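Local coordinates for ThiS/MoaD family protein (Amycolatopsis orientalis, PDB 4N6E) that probably serves as a sulfur-carrier protein, supplying sulfur for 2-thiosugar biosynthesis, and forms a complex with the thiosugar synthase BexX, at residues K24-T27 against V28-I32. Sequence-based numbering, arbitrary orientation.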
ATOM      1  N   LYS B  24      20.591  50.153  22.615  1.00 71.38           N
ATOM      2  CA  LYS B  24      21.852  50.637  23.166  1.00 75.49           C
ATOM      3  C   LYS B  24      22.329  49.682  24.256  1.00 71.87           C
ATOM      4  O   LYS B  24      21.534  49.220  25.092  1.00 66.31           O
ATOM      5  CB  LYS B  24      21.673  52.044  23.757  1.00 81.31           C
ATOM      6  CG  LYS B  24      21.480  53.136  22.716  1.00 85.67           C
ATOM      7  CD  LYS B  24      21.035  54.455  23.338  1.00 91.49           C
ATOM      8  CE  LYS B  24      20.573  55.449  22.277  1.00 94.40           C
ATOM      9  NZ  LYS B  24      21.615  55.721  21.242  1.00 93.58           N
ATOM     10  N   GLY B  25      23.632  49.403  24.243  1.00 68.10           N
ATOM     11  CA  GLY B  25      24.248  48.499  25.213  1.00 67.19           C
ATOM     12  C   GLY B  25      25.632  48.047  24.786  1.00 65.26           C
ATOM     13  O   GLY B  25      26.018  48.189  23.620  1.00 61.02           O
ATOM     14  N   ALA B  26      26.381  47.501  25.738  1.00 65.59           N
ATOM     15  CA  ALA B  26      27.764  47.084  25.492  1.00 66.70           C
ATOM     16  C   ALA B  26      27.919  45.565  25.464  1.00 64.48           C
ATOM     17  O   ALA B  26      28.743  45.058  24.713  1.00 65.36           O
ATOM     18  CB  ALA B  26      28.693  47.692  26.534  1.00 67.86           C
ATOM     19  N   THR B  27      27.159  44.856  26.298  1.00 61.15           N
ATOM     20  CA  THR B  27      27.096  43.404  26.243  1.00 61.67           C
ATOM     21  C   THR B  27      25.837  42.976  25.487  1.00 63.57           C
ATOM     22  O   THR B  27      24.995  43.801  25.150  1.00 63.68           O
ATOM     23  CB  THR B  27      27.067  42.763  27.647  1.00 65.18           C
ATOM     24  OG1 THR B  27      25.910  43.210  28.362  1.00 65.54           O
ATOM     25  CG2 THR B  27      28.325  43.101  28.439  1.00 64.65           C
ATOM     26  N   VAL B  28      25.727  41.679  25.208  1.00 63.08           N
ATOM     27  CA  VAL B  28      24.528  41.124  24.600  1.00 59.85           C
ATOM     28  C   VAL B  28      23.357  41.309  25.549  1.00 59.63           C
ATOM     29  O   VAL B  28      22.260  41.642  25.115  1.00 56.28           O
ATOM     30  CB  VAL B  28      24.696  39.616  24.282  1.00 58.29           C
ATOM     31  CG1 VAL B  28      23.353  38.952  23.996  1.00 56.83           C
ATOM     32  CG2 VAL B  28      25.637  39.426  23.108  1.00 57.27           C
ATOM     33  N   LEU B  29      23.607  41.081  26.839  1.00 59.20           N
ATOM     34  CA  LEU B  29      22.559  41.090  27.856  1.00 60.58           C
ATOM     35  C   LEU B  29      21.988  42.485  28.093  1.00 63.91           C
ATOM     36  O   LEU B  29      20.814  42.633  28.447  1.00 66.39           O
ATOM     37  CB  LEU B  29      23.091  40.514  29.170  1.00 60.56           C
ATOM     38  CG  LEU B  29      22.171  40.562  30.394  1.00 60.98           C
ATOM     39  CD1 LEU B  29      20.832  39.894  30.116  1.00 60.76           C
ATOM     40  CD2 LEU B  29      22.860  39.912  31.590  1.00 61.00           C
ATOM     41  N   GLU B  30      22.819  43.504  27.909  1.00 62.92           N
ATOM     42  CA  GLU B  30      22.347  44.881  27.972  1.00 64.13           C
ATOM     43  C   GLU B  30      21.434  45.162  26.783  1.00 63.24           C
ATOM     44  O   GLU B  30      20.397  45.799  26.945  1.00 67.13           O
ATOM     45  CB  GLU B  30      23.517  45.877  28.017  1.00 63.80           C
ATOM     46  CG  GLU B  30      24.254  45.886  29.357  1.00 64.59           C
ATOM     47  CD  GLU B  30      25.338  46.951  29.447  1.00 63.97           C
ATOM     48  OE1 GLU B  30      25.929  47.324  28.406  1.00 62.69           O
ATOM     49  OE2 GLU B  30      25.599  47.414  30.574  1.00 59.73           O
ATOM     50  N   ILE B  31      21.807  44.673  25.603  1.00 60.90           N
ATOM     51  CA  ILE B  31      20.986  44.847  24.396  1.00 63.92           C
ATOM     52  C   ILE B  31      19.637  44.136  24.527  1.00 66.05           C
ATOM     53  O   ILE B  31      18.642  44.559  23.932  1.00 69.71           O
ATOM     54  CB  ILE B  31      21.693  44.315  23.132  1.00 63.69           C
ATOM     55  CG1 ILE B  31      22.976  45.105  22.859  1.00 66.44           C
ATOM     56  CG2 ILE B  31      20.771  44.376  21.921  1.00 62.82           C
ATOM     57  CD1 ILE B  31      22.760  46.491  22.284  1.00 69.04           C
ATOM     58  N   ILE B  32      19.602  43.056  25.298  1.00 64.74           N
ATOM     59  CA  ILE B  32      18.360  42.335  25.511  1.00 65.63           C
ATOM     60  C   ILE B  32      17.481  43.167  26.451  1.00 68.39           C
ATOM     61  O   ILE B  32      16.394  43.587  26.060  1.00 72.03           O
ATOM     62  CB  ILE B  32      18.629  40.885  25.994  1.00 62.06           C
ATOM     63  CG1 ILE B  32      19.097  40.042  24.797  1.00 62.21           C
ATOM     64  CG2 ILE B  32      17.390  40.257  26.620  1.00 58.93           C
ATOM     65  CD1 ILE B  32      19.635  38.668  25.148  1.00 61.65           C
TER
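Glu-30 OE1 takes two backbone N-H groups from the loop that leads into helix 28-38. The stronger bond comes from Ala-26 N, 2.7 Å from Glu-30 OE1 with an N-H...O angle of 158°, and it meets that oxygen nearly along its C-O axis. The second, from Thr-27 N to Glu-30 OE1, is weak at 3.5 Å. Glu-30 reaches both because its CG lies beside its own backbone N and the chain beyond is extended, which brings OE1 to the loop amides.

The return bond closes the cap: Glu-30 N donates to Thr-27 OG1 over 3.1 Å at 151°. A chi1 of 61° puts OG1 between the backbone N and carbonyl carbon of Thr-27, where it can accept from Glu-30 N; the two side chains cross at about a right angle, with Thr-27 OG1 3.3 Å from Glu-30 CG. A valine here would remove that hydroxyl and would probably leave Glu-30 N without its capping acceptor.

Ile-31 N makes a weak 3.3 Å bond to Thr-27 O. Ile-31 CD1 packs in van der Waals contact against the loop backbone, 3.6 Å from Gly-25 N, while the same side chain makes apolar contacts with Val-3 and Val-5 of strand 3-6. Outside the turn, Ala-26 is tied to Val-75 and Leu-29 to Leu-71 by backbone hydrogen bonds.

N-cap Thr-27 and Glu-30 form a capping box whose Glu-30 N to Thr-27 OG1 arm is sound and whose arm from Thr-27 N is weak, Ala-26 N being the closer donor to Glu-30 OE1; it starts the helix that follows the first two strands of this ubiquitin-like, beta-grasp fold.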